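Local coordinates for putative lipoprotein (PDB 4Q1Z) that is of unknown function but, as a two-domain putative lipoprotein of the DUF4876 family, is probably tethered to a bacterial membrane by a lipid anchor, at residues E77-G82 and N356-E361; R347-D352 and G364-Q369; T65-A70 and R360-T365; D18-N23 and E99-K104; P107-E112 and Y135-D140. One frame throughout, in Å; residues are numbered along the deposited sequence.

Contact 1 of 5, residues E77-G82 and N356-E361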
# COMPACT_ATOMS: atom_id res chain seq x y z
N GLU A 77 -2.87 10.29 -8.41
CA GLU A 77 -1.53 10.82 -8.30
C GLU A 77 -0.65 10.23 -9.37
O GLU A 77 -0.76 9.03 -9.67
CB GLU A 77 -0.96 10.55 -6.92
CG GLU A 77 0.26 11.39 -6.60
CD GLU A 77 1.10 10.90 -5.44
OE1 GLU A 77 0.52 10.44 -4.43
OE2 GLU A 77 2.35 10.97 -5.55
N TYR A 78 0.20 11.08 -9.97
CA TYR A 78 1.13 10.71 -11.02
C TYR A 78 2.52 11.21 -10.73
O TYR A 78 2.69 12.38 -10.40
CB TYR A 78 0.69 11.26 -12.40
CG TYR A 78 -0.71 10.87 -12.84
CD1 TYR A 78 -1.82 11.55 -12.37
CD2 TYR A 78 -0.90 9.86 -13.78
CE1 TYR A 78 -3.11 11.21 -12.79
CE2 TYR A 78 -2.18 9.51 -14.21
CZ TYR A 78 -3.28 10.19 -13.71
OH TYR A 78 -4.55 9.85 -14.11
N TYR A 79 3.52 10.36 -10.93
CA TYR A 79 4.91 10.78 -10.88
C TYR A 79 5.25 11.14 -12.32
O TYR A 79 5.14 10.30 -13.23
CB TYR A 79 5.83 9.70 -10.27
CG TYR A 79 7.28 10.14 -10.27
CD1 TYR A 79 7.70 11.28 -9.57
CD2 TYR A 79 8.24 9.45 -11.01
CE1 TYR A 79 9.02 11.70 -9.60
CE2 TYR A 79 9.57 9.86 -11.04
CZ TYR A 79 9.95 11.00 -10.35
OH TYR A 79 11.26 11.39 -10.42
N ILE A 80 5.54 12.42 -12.55
CA ILE A 80 5.78 12.89 -13.92
C ILE A 80 7.27 13.15 -14.12
O ILE A 80 7.96 13.54 -13.18
CB ILE A 80 4.86 14.10 -14.26
CG1 ILE A 80 5.14 15.34 -13.36
CG2 ILE A 80 3.38 13.66 -14.16
CD1 ILE A 80 4.34 16.59 -13.67
N ASN A 81 7.78 12.83 -15.31
CA ASN A 81 9.20 12.94 -15.63
C ASN A 81 9.42 13.23 -17.11
O ASN A 81 8.64 12.80 -17.96
CB ASN A 81 9.95 11.64 -15.24
CG ASN A 81 11.24 11.87 -14.49
OD1 ASN A 81 12.13 12.61 -14.93
ND2 ASN A 81 11.39 11.21 -13.35
N GLY A 82 10.49 13.94 -17.41
CA GLY A 82 10.86 14.29 -18.77
C GLY A 82 12.27 14.83 -18.84
O GLY A 82 12.84 15.19 -17.82
N ASN A 356 14.12 -1.23 -15.88
CA ASN A 356 14.79 -0.53 -14.78
C ASN A 356 13.76 0.10 -13.80
O ASN A 356 12.80 0.72 -14.27
CB ASN A 356 15.74 0.56 -15.31
CG ASN A 356 16.66 0.13 -16.43
OD1 ASN A 356 17.21 -0.98 -16.44
ND2 ASN A 356 16.85 1.01 -17.41
N PRO A 357 13.98 0.00 -12.46
CA PRO A 357 13.03 0.62 -11.50
C PRO A 357 12.95 2.14 -11.63
O PRO A 357 13.99 2.81 -11.59
CB PRO A 357 13.59 0.22 -10.13
CG PRO A 357 14.45 -0.97 -10.40
CD PRO A 357 15.06 -0.71 -11.75
N ILE A 358 11.72 2.68 -11.79
CA ILE A 358 11.47 4.12 -11.88
C ILE A 358 11.68 4.71 -10.47
O ILE A 358 11.02 4.28 -9.53
CB ILE A 358 10.06 4.40 -12.48
CG1 ILE A 358 9.96 3.83 -13.92
CG2 ILE A 358 9.74 5.91 -12.45
CD1 ILE A 358 8.58 3.71 -14.51
N ILE A 359 12.63 5.66 -10.33
CA ILE A 359 13.03 6.27 -9.05
C ILE A 359 12.42 7.67 -8.86
O ILE A 359 12.51 8.52 -9.75
CB ILE A 359 14.59 6.31 -8.96
CG1 ILE A 359 15.21 4.90 -9.10
CG2 ILE A 359 15.12 7.05 -7.71
CD1 ILE A 359 14.74 3.83 -8.06
N ARG A 360 11.83 7.90 -7.67
CA ARG A 360 11.28 9.20 -7.28
C ARG A 360 12.46 10.02 -6.85
O ARG A 360 12.89 9.91 -5.70
CB ARG A 360 10.22 9.05 -6.16
CG ARG A 360 9.47 10.35 -5.85
CD ARG A 360 8.36 10.19 -4.82
NE ARG A 360 7.35 9.20 -5.21
CZ ARG A 360 6.21 9.47 -5.85
NH1 ARG A 360 5.93 10.72 -6.22
NH2 ARG A 360 5.36 8.50 -6.14
N GLU A 361 13.04 10.77 -7.79
CA GLU A 361 14.27 11.58 -7.64
C GLU A 361 14.20 12.59 -6.48
O GLU A 361 15.25 12.93 -5.91
CB GLU A 361 14.61 12.32 -8.96
CG GLU A 361 14.69 11.44 -10.20
CD GLU A 361 15.94 10.59 -10.42
OE1 GLU A 361 16.27 9.76 -9.55
OE2 GLU A 361 16.53 10.71 -11.52

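Contact 2 of 5, residues R347-D352 and G364-Q369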
# COMPACT_ATOMS: atom_id res chain seq x y z
N ARG A 347 5.07 -7.04 -3.68
CA ARG A 347 4.65 -6.14 -4.77
C ARG A 347 5.84 -5.81 -5.66
O ARG A 347 6.95 -5.59 -5.17
CB ARG A 347 4.03 -4.87 -4.19
CG ARG A 347 3.21 -4.06 -5.14
CD ARG A 347 2.09 -3.32 -4.41
NE ARG A 347 0.92 -3.33 -5.27
CZ ARG A 347 -0.33 -3.54 -4.89
NH1 ARG A 347 -0.62 -3.67 -3.61
NH2 ARG A 347 -1.29 -3.61 -5.79
N LYS A 348 5.60 -5.84 -6.99
CA LYS A 348 6.60 -5.55 -8.03
C LYS A 348 6.87 -4.07 -8.08
O LYS A 348 5.96 -3.28 -7.85
CB LYS A 348 6.12 -6.02 -9.42
CG LYS A 348 6.08 -7.52 -9.62
CD LYS A 348 5.46 -7.83 -10.98
CE LYS A 348 5.08 -9.29 -11.12
NZ LYS A 348 4.26 -9.50 -12.34
N LEU A 349 8.10 -3.71 -8.43
CA LEU A 349 8.54 -2.34 -8.61
C LEU A 349 8.04 -1.82 -9.94
O LEU A 349 7.97 -2.58 -10.91
CB LEU A 349 10.08 -2.28 -8.59
CG LEU A 349 10.75 -2.51 -7.25
CD1 LEU A 349 12.19 -2.91 -7.43
CD2 LEU A 349 10.69 -1.29 -6.42
N SER A 350 7.74 -0.51 -10.02
CA SER A 350 7.33 0.12 -11.27
C SER A 350 8.59 0.27 -12.12
O SER A 350 9.53 0.96 -11.72
CB SER A 350 6.64 1.46 -11.03
OG SER A 350 5.23 1.31 -10.88
N THR A 351 8.66 -0.46 -13.24
CA THR A 351 9.84 -0.42 -14.10
C THR A 351 9.54 0.25 -15.44
O THR A 351 8.38 0.40 -15.82
CB THR A 351 10.42 -1.84 -14.31
OG1 THR A 351 9.41 -2.71 -14.82
CG2 THR A 351 11.03 -2.42 -13.04
N ASP A 352 10.60 0.67 -16.16
CA ASP A 352 10.43 1.26 -17.50
C ASP A 352 10.45 0.13 -18.56
O ASP A 352 10.53 -1.05 -18.19
CB ASP A 352 11.49 2.36 -17.79
CG ASP A 352 12.94 2.02 -17.50
OD1 ASP A 352 13.30 0.83 -17.55
OD2 ASP A 352 13.73 2.97 -17.24
N GLY A 364 14.61 9.96 -3.72
CA GLY A 364 15.52 8.86 -4.05
C GLY A 364 14.97 7.53 -3.59
O GLY A 364 15.69 6.74 -2.97
N THR A 365 13.66 7.29 -3.86
CA THR A 365 12.93 6.10 -3.40
C THR A 365 12.21 5.35 -4.53
O THR A 365 11.90 5.89 -5.59
CB THR A 365 11.91 6.48 -2.31
OG1 THR A 365 11.06 7.52 -2.80
CG2 THR A 365 12.59 6.92 -1.00
N TYR A 366 11.92 4.07 -4.25
CA TYR A 366 11.23 3.18 -5.15
C TYR A 366 9.74 3.48 -5.20
O TYR A 366 9.16 3.97 -4.24
CB TYR A 366 11.44 1.74 -4.71
CG TYR A 366 12.85 1.24 -4.94
CD1 TYR A 366 13.39 1.19 -6.22
CD2 TYR A 366 13.63 0.80 -3.89
CE1 TYR A 366 14.68 0.72 -6.44
CE2 TYR A 366 14.92 0.33 -4.09
CZ TYR A 366 15.44 0.30 -5.38
OH TYR A 366 16.71 -0.19 -5.60
N ILE A 367 9.16 3.21 -6.37
CA ILE A 367 7.73 3.29 -6.66
C ILE A 367 7.36 1.86 -6.99
O ILE A 367 8.08 1.19 -7.73
CB ILE A 367 7.40 4.34 -7.77
CG1 ILE A 367 7.86 5.76 -7.35
CG2 ILE A 367 5.90 4.33 -8.13
CD1 ILE A 367 8.04 6.77 -8.48
N TYR A 368 6.31 1.35 -6.35
CA TYR A 368 5.83 -0.02 -6.50
C TYR A 368 4.64 -0.01 -7.42
O TYR A 368 3.84 0.93 -7.41
CB TYR A 368 5.54 -0.66 -5.12
CG TYR A 368 6.82 -0.94 -4.36
CD1 TYR A 368 7.48 0.07 -3.66
CD2 TYR A 368 7.42 -2.19 -4.42
CE1 TYR A 368 8.72 -0.16 -3.06
CE2 TYR A 368 8.65 -2.44 -3.79
CZ TYR A 368 9.31 -1.41 -3.14
OH TYR A 368 10.54 -1.63 -2.55
N GLN A 369 4.55 -1.06 -8.27
CA GLN A 369 3.51 -1.27 -9.27
C GLN A 369 2.16 -1.59 -8.64
O GLN A 369 2.08 -2.49 -7.81
CB GLN A 369 3.93 -2.42 -10.21
CG GLN A 369 2.96 -2.66 -11.37
CD GLN A 369 3.29 -3.89 -12.14
OE1 GLN A 369 4.35 -4.00 -12.78
NE2 GLN A 369 2.36 -4.83 -12.15

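Contact 3 of 5, residues T65-A70 and R360-T365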
# COMPACT_ATOMS: atom_id res chain seq x y z
N THR A 65 16.15 18.47 -17.21
CA THR A 65 15.32 17.41 -16.63
C THR A 65 14.13 18.00 -15.87
O THR A 65 14.28 19.00 -15.16
CB THR A 65 16.15 16.48 -15.72
OG1 THR A 65 17.01 17.29 -14.92
CG2 THR A 65 17.00 15.51 -16.51
N VAL A 66 12.96 17.36 -16.04
CA VAL A 66 11.68 17.70 -15.41
C VAL A 66 11.28 16.55 -14.51
O VAL A 66 11.38 15.40 -14.93
CB VAL A 66 10.57 18.02 -16.45
CG1 VAL A 66 9.26 18.43 -15.77
CG2 VAL A 66 11.01 19.09 -17.44
N SER A 67 10.89 16.85 -13.26
CA SER A 67 10.45 15.87 -12.26
C SER A 67 9.54 16.52 -11.21
O SER A 67 9.80 17.63 -10.74
CB SER A 67 11.64 15.20 -11.58
OG SER A 67 11.22 14.15 -10.71
N GLY A 68 8.50 15.80 -10.86
CA GLY A 68 7.49 16.24 -9.90
C GLY A 68 6.28 15.36 -9.94
O GLY A 68 6.32 14.25 -10.49
N THR A 69 5.18 15.86 -9.37
CA THR A 69 3.92 15.11 -9.23
C THR A 69 2.74 15.92 -9.76
O THR A 69 2.62 17.11 -9.50
CB THR A 69 3.74 14.66 -7.75
OG1 THR A 69 4.64 13.59 -7.50
CG2 THR A 69 2.33 14.16 -7.42
N ALA A 70 1.85 15.23 -10.50
CA ALA A 70 0.60 15.79 -10.98
C ALA A 70 -0.54 15.04 -10.34
O ALA A 70 -0.47 13.82 -10.18
CB ALA A 70 0.53 15.71 -12.49
N ARG A 360 11.83 7.90 -7.67
CA ARG A 360 11.28 9.20 -7.28
C ARG A 360 12.46 10.02 -6.85
O ARG A 360 12.89 9.91 -5.70
CB ARG A 360 10.22 9.05 -6.16
CG ARG A 360 9.47 10.35 -5.85
CD ARG A 360 8.36 10.19 -4.82
NE ARG A 360 7.35 9.20 -5.21
CZ ARG A 360 6.21 9.47 -5.85
NH1 ARG A 360 5.93 10.72 -6.22
NH2 ARG A 360 5.36 8.50 -6.14
N GLU A 361 13.04 10.77 -7.79
CA GLU A 361 14.27 11.58 -7.64
C GLU A 361 14.20 12.59 -6.48
O GLU A 361 15.25 12.93 -5.91
CB GLU A 361 14.61 12.32 -8.96
CG GLU A 361 14.69 11.44 -10.20
CD GLU A 361 15.94 10.59 -10.42
OE1 GLU A 361 16.27 9.76 -9.55
OE2 GLU A 361 16.53 10.71 -11.52
N GLU A 362 12.99 13.06 -6.14
CA GLU A 362 12.78 14.04 -5.08
C GLU A 362 13.17 13.47 -3.72
O GLU A 362 13.65 14.21 -2.85
CB GLU A 362 11.31 14.48 -5.08
CG GLU A 362 10.96 15.57 -6.09
CD GLU A 362 10.96 15.25 -7.57
OE1 GLU A 362 10.71 14.09 -7.95
OE2 GLU A 362 11.20 16.20 -8.37
N THR A 363 12.98 12.15 -3.56
CA THR A 363 13.24 11.42 -2.31
C THR A 363 14.25 10.27 -2.48
O THR A 363 14.68 9.71 -1.47
CB THR A 363 11.92 10.89 -1.76
OG1 THR A 363 11.26 10.14 -2.79
CG2 THR A 363 11.01 12.00 -1.24
N GLY A 364 14.61 9.96 -3.72
CA GLY A 364 15.52 8.86 -4.05
C GLY A 364 14.97 7.53 -3.59
O GLY A 364 15.69 6.74 -2.97
N THR A 365 13.66 7.29 -3.86
CA THR A 365 12.93 6.10 -3.40
C THR A 365 12.21 5.35 -4.53
O THR A 365 11.90 5.89 -5.59
CB THR A 365 11.91 6.48 -2.31
OG1 THR A 365 11.06 7.52 -2.80
CG2 THR A 365 12.59 6.92 -1.00

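Contact 4 of 5, residues D18-N23 and E99-K104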
# COMPACT_ATOMS: atom_id res chain seq x y z
N ASP A 18 4.99 19.56 -22.33
CA ASP A 18 3.93 18.78 -22.95
C ASP A 18 3.70 17.62 -22.02
O ASP A 18 4.35 16.58 -22.14
CB ASP A 18 4.32 18.34 -24.38
CG ASP A 18 3.21 17.71 -25.23
OD1 ASP A 18 2.11 17.46 -24.69
OD2 ASP A 18 3.45 17.49 -26.45
N ILE A 19 2.83 17.85 -21.01
CA ILE A 19 2.49 16.88 -19.99
C ILE A 19 1.41 15.97 -20.59
O ILE A 19 0.42 16.45 -21.14
CB ILE A 19 2.14 17.52 -18.63
CG1 ILE A 19 3.28 18.46 -18.18
CG2 ILE A 19 1.93 16.42 -17.58
CD1 ILE A 19 3.01 19.42 -17.08
N THR A 20 1.68 14.66 -20.55
CA THR A 20 0.91 13.55 -21.12
C THR A 20 -0.23 13.15 -20.16
O THR A 20 -1.18 12.52 -20.63
CB THR A 20 1.91 12.42 -21.46
OG1 THR A 20 2.79 12.91 -22.48
CG2 THR A 20 1.26 11.15 -21.98
N VAL A 21 -0.17 13.54 -18.87
CA VAL A 21 -1.23 13.27 -17.89
C VAL A 21 -2.42 14.18 -18.21
O VAL A 21 -2.24 15.37 -18.44
CB VAL A 21 -0.75 13.43 -16.42
CG1 VAL A 21 -1.90 13.33 -15.43
CG2 VAL A 21 0.33 12.41 -16.08
N GLU A 22 -3.63 13.58 -18.24
CA GLU A 22 -4.90 14.25 -18.55
C GLU A 22 -5.59 14.84 -17.31
O GLU A 22 -5.48 14.28 -16.22
CB GLU A 22 -5.87 13.24 -19.21
CG GLU A 22 -5.57 12.89 -20.66
CD GLU A 22 -6.36 11.76 -21.30
OE1 GLU A 22 -7.38 11.32 -20.72
OE2 GLU A 22 -5.96 11.33 -22.40
N ASN A 23 -6.35 15.94 -17.52
CA ASN A 23 -7.17 16.65 -16.53
C ASN A 23 -6.39 16.97 -15.26
O ASN A 23 -6.88 16.71 -14.16
CB ASN A 23 -8.43 15.83 -16.18
CG ASN A 23 -9.28 15.47 -17.37
OD1 ASN A 23 -9.81 16.33 -18.08
ND2 ASN A 23 -9.46 14.18 -17.60
N GLU A 99 8.90 16.87 -23.40
CA GLU A 99 7.79 15.93 -23.31
C GLU A 99 7.84 15.32 -21.93
O GLU A 99 8.86 14.74 -21.56
CB GLU A 99 7.92 14.87 -24.39
CG GLU A 99 6.67 14.04 -24.58
CD GLU A 99 6.90 13.06 -25.70
OE1 GLU A 99 7.31 13.49 -26.81
OE2 GLU A 99 6.74 11.85 -25.44
N VAL A 100 6.77 15.49 -21.15
CA VAL A 100 6.68 15.05 -19.76
C VAL A 100 5.62 13.94 -19.66
O VAL A 100 4.43 14.20 -19.86
CB VAL A 100 6.39 16.24 -18.80
CG1 VAL A 100 6.23 15.77 -17.35
CG2 VAL A 100 7.48 17.30 -18.90
N GLN A 101 6.05 12.71 -19.37
CA GLN A 101 5.12 11.59 -19.28
C GLN A 101 4.85 11.26 -17.82
O GLN A 101 5.67 11.56 -16.96
CB GLN A 101 5.65 10.38 -20.05
CG GLN A 101 5.84 10.68 -21.57
CD GLN A 101 5.24 9.63 -22.50
OE1 GLN A 101 4.27 8.92 -22.16
NE2 GLN A 101 5.79 9.54 -23.71
N GLY A 102 3.67 10.73 -17.55
CA GLY A 102 3.25 10.40 -16.20
C GLY A 102 3.07 8.93 -15.87
O GLY A 102 2.72 8.11 -16.73
N LEU A 103 3.29 8.59 -14.60
CA LEU A 103 3.15 7.25 -14.06
C LEU A 103 2.06 7.28 -12.99
O LEU A 103 2.25 7.96 -12.01
CB LEU A 103 4.52 6.81 -13.46
CG LEU A 103 4.53 5.53 -12.55
CD1 LEU A 103 4.15 4.27 -13.34
CD2 LEU A 103 5.88 5.34 -11.89
N LYS A 104 0.94 6.56 -13.17
CA LYS A 104 -0.09 6.55 -12.10
C LYS A 104 0.49 5.87 -10.85
O LYS A 104 1.03 4.77 -10.94
CB LYS A 104 -1.44 5.90 -12.52
CG LYS A 104 -2.58 6.17 -11.50
CD LYS A 104 -3.92 5.72 -12.02
CE LYS A 104 -5.03 5.83 -11.01
NZ LYS A 104 -6.33 5.34 -11.57

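Contact 5 of 5, residues P107-E112 and Y135-D140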
# COMPACT_ATOMS: atom_id res chain seq x y z
N PRO A 107 -1.03 5.92 -3.70
CA PRO A 107 -0.34 6.49 -2.54
C PRO A 107 0.08 5.55 -1.37
O PRO A 107 1.23 5.67 -0.90
CB PRO A 107 -1.34 7.53 -2.04
CG PRO A 107 -2.66 7.16 -2.69
CD PRO A 107 -2.27 6.66 -4.00
N LEU A 108 -0.83 4.70 -0.84
CA LEU A 108 -0.50 3.87 0.31
C LEU A 108 -0.89 2.45 0.01
O LEU A 108 -2.08 2.12 -0.03
CB LEU A 108 -1.18 4.41 1.57
CG LEU A 108 -0.85 3.71 2.88
CD1 LEU A 108 0.58 3.95 3.28
CD2 LEU A 108 -1.87 4.07 3.94
N ILE A 109 0.12 1.61 -0.24
CA ILE A 109 -0.13 0.23 -0.69
C ILE A 109 0.51 -0.85 0.18
O ILE A 109 1.41 -0.57 0.99
CB ILE A 109 0.31 0.06 -2.20
CG1 ILE A 109 1.73 0.60 -2.53
CG2 ILE A 109 -0.71 0.68 -3.14
CD1 ILE A 109 2.97 -0.34 -2.26
N PHE A 110 0.02 -2.10 -0.00
CA PHE A 110 0.53 -3.35 0.59
C PHE A 110 1.79 -3.70 -0.18
O PHE A 110 1.70 -4.03 -1.37
CB PHE A 110 -0.52 -4.48 0.48
CG PHE A 110 -1.59 -4.50 1.55
CD1 PHE A 110 -1.29 -4.89 2.86
CD2 PHE A 110 -2.92 -4.20 1.24
CE1 PHE A 110 -2.29 -4.92 3.84
CE2 PHE A 110 -3.91 -4.23 2.22
CZ PHE A 110 -3.59 -4.58 3.52
N LYS A 111 2.96 -3.55 0.43
CA LYS A 111 4.24 -3.80 -0.24
C LYS A 111 4.64 -5.32 -0.24
O LYS A 111 5.13 -5.86 -1.23
CB LYS A 111 5.33 -2.95 0.44
CG LYS A 111 6.67 -2.94 -0.26
CD LYS A 111 7.64 -2.03 0.48
CE LYS A 111 9.07 -2.46 0.32
NZ LYS A 111 9.31 -3.81 0.88
N GLU A 112 4.49 -5.96 0.93
CA GLU A 112 4.85 -7.34 1.16
C GLU A 112 3.89 -7.90 2.17
O GLU A 112 3.56 -7.20 3.13
CB GLU A 112 6.31 -7.43 1.67
CG GLU A 112 6.81 -8.85 1.93
CD GLU A 112 8.15 -9.22 1.31
OE1 GLU A 112 8.83 -8.32 0.77
OE2 GLU A 112 8.49 -10.42 1.34
N TYR A 135 3.50 0.57 2.61
CA TYR A 135 4.53 1.50 2.12
C TYR A 135 3.94 2.83 1.65
O TYR A 135 2.90 2.85 0.98
CB TYR A 135 5.29 0.82 0.95
CG TYR A 135 6.44 1.59 0.31
CD1 TYR A 135 7.71 1.61 0.89
CD2 TYR A 135 6.29 2.17 -0.96
CE1 TYR A 135 8.78 2.27 0.27
CE2 TYR A 135 7.35 2.83 -1.58
CZ TYR A 135 8.60 2.86 -0.97
OH TYR A 135 9.66 3.50 -1.59
N ASN A 136 4.63 3.94 1.98
CA ASN A 136 4.24 5.26 1.49
C ASN A 136 4.87 5.39 0.12
O ASN A 136 6.08 5.62 -0.01
CB ASN A 136 4.65 6.37 2.44
CG ASN A 136 4.23 7.76 1.98
OD1 ASN A 136 3.80 7.98 0.84
ND2 ASN A 136 4.35 8.74 2.86
N ASN A 137 4.04 5.14 -0.91
CA ASN A 137 4.42 5.15 -2.33
C ASN A 137 4.21 6.56 -2.98
O ASN A 137 4.57 6.76 -4.14
CB ASN A 137 3.57 4.09 -3.03
CG ASN A 137 4.15 3.45 -4.25
OD1 ASN A 137 5.32 3.04 -4.28
ND2 ASN A 137 3.31 3.28 -5.25
N SER A 138 3.68 7.52 -2.19
CA SER A 138 3.33 8.87 -2.61
C SER A 138 4.51 9.91 -2.54
O SER A 138 5.62 9.61 -2.07
CB SER A 138 2.13 9.36 -1.80
OG SER A 138 2.47 10.04 -0.60
N ALA A 139 4.22 11.13 -3.05
CA ALA A 139 5.12 12.28 -3.14
C ALA A 139 5.29 13.05 -1.81
O ALA A 139 6.15 13.92 -1.73
CB ALA A 139 4.62 13.24 -4.21
N ASP A 140 4.48 12.75 -0.79
CA ASP A 140 4.55 13.48 0.47
C ASP A 140 4.22 12.59 1.66
O ASP A 140 3.71 11.49 1.47
CB ASP A 140 3.60 14.70 0.44
CG ASP A 140 4.15 15.99 1.08
OD1 ASP A 140 5.30 15.96 1.61
OD2 ASP A 140 3.43 17.01 1.05

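Contact 1 of 5, residues E77-G82 and N356-E361
Tyr79 carries most of this contact, and its ring lies against Arg360. CG of Tyr79 is anti to the backbone N (chi1 178°), beside the carbonyl carbon. The packing is closest around that ring. CA of Arg360 makes an off-centre CH-pi contact, 4.3 Å from the centroid of the Tyr79 ring. The Arg360 chain runs back beside the ring, CG near CE1 and NH1 near CD1, its guanidinium plane steeply tilted to it. At the ring edge, CG2 of Ile358 meets CD2 of Tyr79 at 4.1 Å. The phenol oxygen is held as well. Glu361 N donates to Tyr79 OH at 3.2 Å, with an angle of 162° at the hydrogen, and Ser67 OG is a further partner of this hydroxyl. The other parts are looser. Glu77 OE2 and Arg360 NH1 form a long salt bridge of 3.7 Å, with the carboxylate and guanidinium planes 60° apart. On the solvent side, Glu361 is exposed, but its CG still touches Tyr79 OH at 3.4 Å. Strand 77-89 runs between strands 60-72 and 95-105 in the seven-stranded sheet. The short strand 359-360, paired with strand 365-366, covers the side of that sheet from which Tyr79 projects.

Contact 2 of 5, residues R347-D352 and G364-Q369
Leu349 and Tyr368 meet as a single beta bridge, their CA atoms 4.1 Å apart. The touching parts of the chain run 104° apart, which fits so short a pairing. Backbone hydrogen bonds come first. Gln369 N donates to Lys348 O at 2.7 Å. Ser350 N donates to Ile367 O at 2.9 Å, nearly straight at 172°. One side chain joins them: Arg347 NE gives its N-H to Gln369 O at 2.9 Å, and that oxygen lies in the guanidinium plane. The apolar part centres on one methyl group. CD2 of Leu349 sits over a face of the Tyr368 ring, 3.8 Å from its centroid. CG of Leu349, anti to the carbonyl carbon (chi1 -71°), lies near CE2 of Tyr368. The same methyl group, CD2, touches CB of Tyr366 at 3.6 Å. At the edge of the Tyr368 ring, Arg347 O comes to 3.5 Å from CD2 of Tyr368. The ionic part reaches outside. Arg347 NH2 forms salt bridges with Asp370 and Asp377, and NH1 with Asp309. All three guanidinium nitrogens thus have acceptors. Three carboxylates meet the one charge of Arg347 and probably more than offset it, and partners on several sides fix its rotation.

Contact 3 of 5, residues T65-A70 and R360-T365
Ser67 OG donates to Glu362 OE1 at 2.8 Å. It uses the syn lone pair of OE1, on the side of the other carboxylate oxygen. The bend at chi2 (70°) turns CD of Glu362 back toward the strand, and the carboxylate meets Ser67 OG. OE2 of Glu362 stands 3.1 Å from Ser67 O; both are acceptors, so this approach probably costs energy if the carboxylate is charged. An alanine in place of Glu362 would probably leave Ser67 OG without this acceptor and open a gap beside Ser67. Further along the strand, Thr69 OG1 lies 3.4 Å from Arg360 NH1, near the guanidinium plane. In the next shell, Tyr79 OH bonds Ser67 OG, and Thr31 OG1 bonds Ser67 O. On the other side, a tight turn presents Glu362. Thr363 N reaches Arg360 O at 3.1 Å, and Thr365 N reaches it at 3.3 Å from the opposite face of the carbonyl plane. Arg360 N donates in return to Thr365 O at 2.9 Å. Thr363 OG1 and Thr365 OG1 share a hydrogen bond of 2.6 Å. Gly364 has a positive phi (61°), and with Thr365 it faces Arg360. This is a beta hairpin closed by a turn with a G1 beta bulge, its tip set against strand 60-72.

Contact 4 of 5, residues D18-N23 and E99-K104
Thr20 stands off one face of the Gln101 carboxamide, its CG2 3.8 Å from Gln101 OE1. Gln101 NE2 makes a weak bond to Glu99 OE2 within the same strand. The peptide planes are used differently. Val100 N donates to Asp18 O at 2.8 Å from above the carbonyl plane, 42° out of it. Thr20 N meets Val100 O at 2.9 Å almost along the C=O axis (175°). Val100 O also takes a weak bond from Thr20 OG1 and a CA-H...O contact from Ile19 CA at 3.3 Å. Three groups thus converge on one carbonyl oxygen where strand 11-19 ends. The pairing is parallel, Asp18 beside Glu99 and Ile19 beside Val100. On the face of Ile19 and Val100 the two side chains pack flank to flank, CG1 of Ile19 3.9 Å from CB of Val100. On the other face Asp18 OD2 and Glu99 OE1 stand 5.6 Å apart; these like charges probably repel mildly. Past the bridges, CG2 of Val21, anti to the carbonyl carbon and beside the backbone N, rests on CA of Gly102 at 3.5 Å. A CB on Gly102 would clash with that methyl group. Strand 95-105 has strand 11-19 on one side and strand 77-89 on the other. Ile19 packs on Ile24 and Leu27 of strand 24-35, while Val21 touches Tyr78 and Ile80.

Contact 5 of 5, residues P107-E112 and Y135-D140
Asn136, the residue paired with Leu108 across the strands, has its OD1 gripped twice. Ser138 OG donates to Asn136 OD1 at 2.8 Å, in the carbonyl plane and on a lone pair. Ser138 N donates to the same oxygen at 3.1 Å, which makes an Asx turn. The turn ends an antiparallel ladder between strands 108-114 and 131-136. Asn136 ND2 bonds Asp140 O at 3.1 Å, and Leu190 O outside. An alanine in place of Asn136 would probably leave Ser138 N and OG without their shared acceptor and set residues 138-140 freer to move. The ladder itself is backbone work. Tyr135 N donates to Ile109 O at 2.9 Å, and Ile109 N returns a longer bond to Tyr135 O. Beyond the strand, Asn137 N reaches Pro107 O at 2.9 Å. Side chains fill the face of Ile109 and Tyr135. CG1 of Ile109 takes the crowded position between backbone N and carbonyl carbon (chi1 48°) and meets CB of Asn137 at 4.0 Å. CD of Lys111 lies against CD1 of Tyr135 at 3.7 Å. Lys111 and Glu112 both face Glu133, a classic beta bulge. NZ of Lys111 goes on to Glu133 and Arg388 O. On the other face of the ladder, CD1 of Leu108 turns back to 3.4 Å from Tyr135 O.

Contact 5 is the most buried and lies near the centre of the chain, in the eleven-stranded sheet. Contact 4 is a surface pairing in the seven-stranded sheet. Both are ladders held by backbone bonds, one antiparallel and one parallel. Contacts 1 and 3 join the two regions: they share Arg360 and Glu361, and the hairpin at 360-365 meets side chains of strands 77-89 and 60-72, partly through its backbone. Contact 2 combines a single backbone bridge with side-chain bonds of a charged arginine. Tyr366 O and Tyr135 OH tie contact 2 to contact 5, while Ile367 packs on Leu103 of contact 4. Glu77 makes a weak hydrogen bond to Ala139 N, so contact 1 touches contact 5.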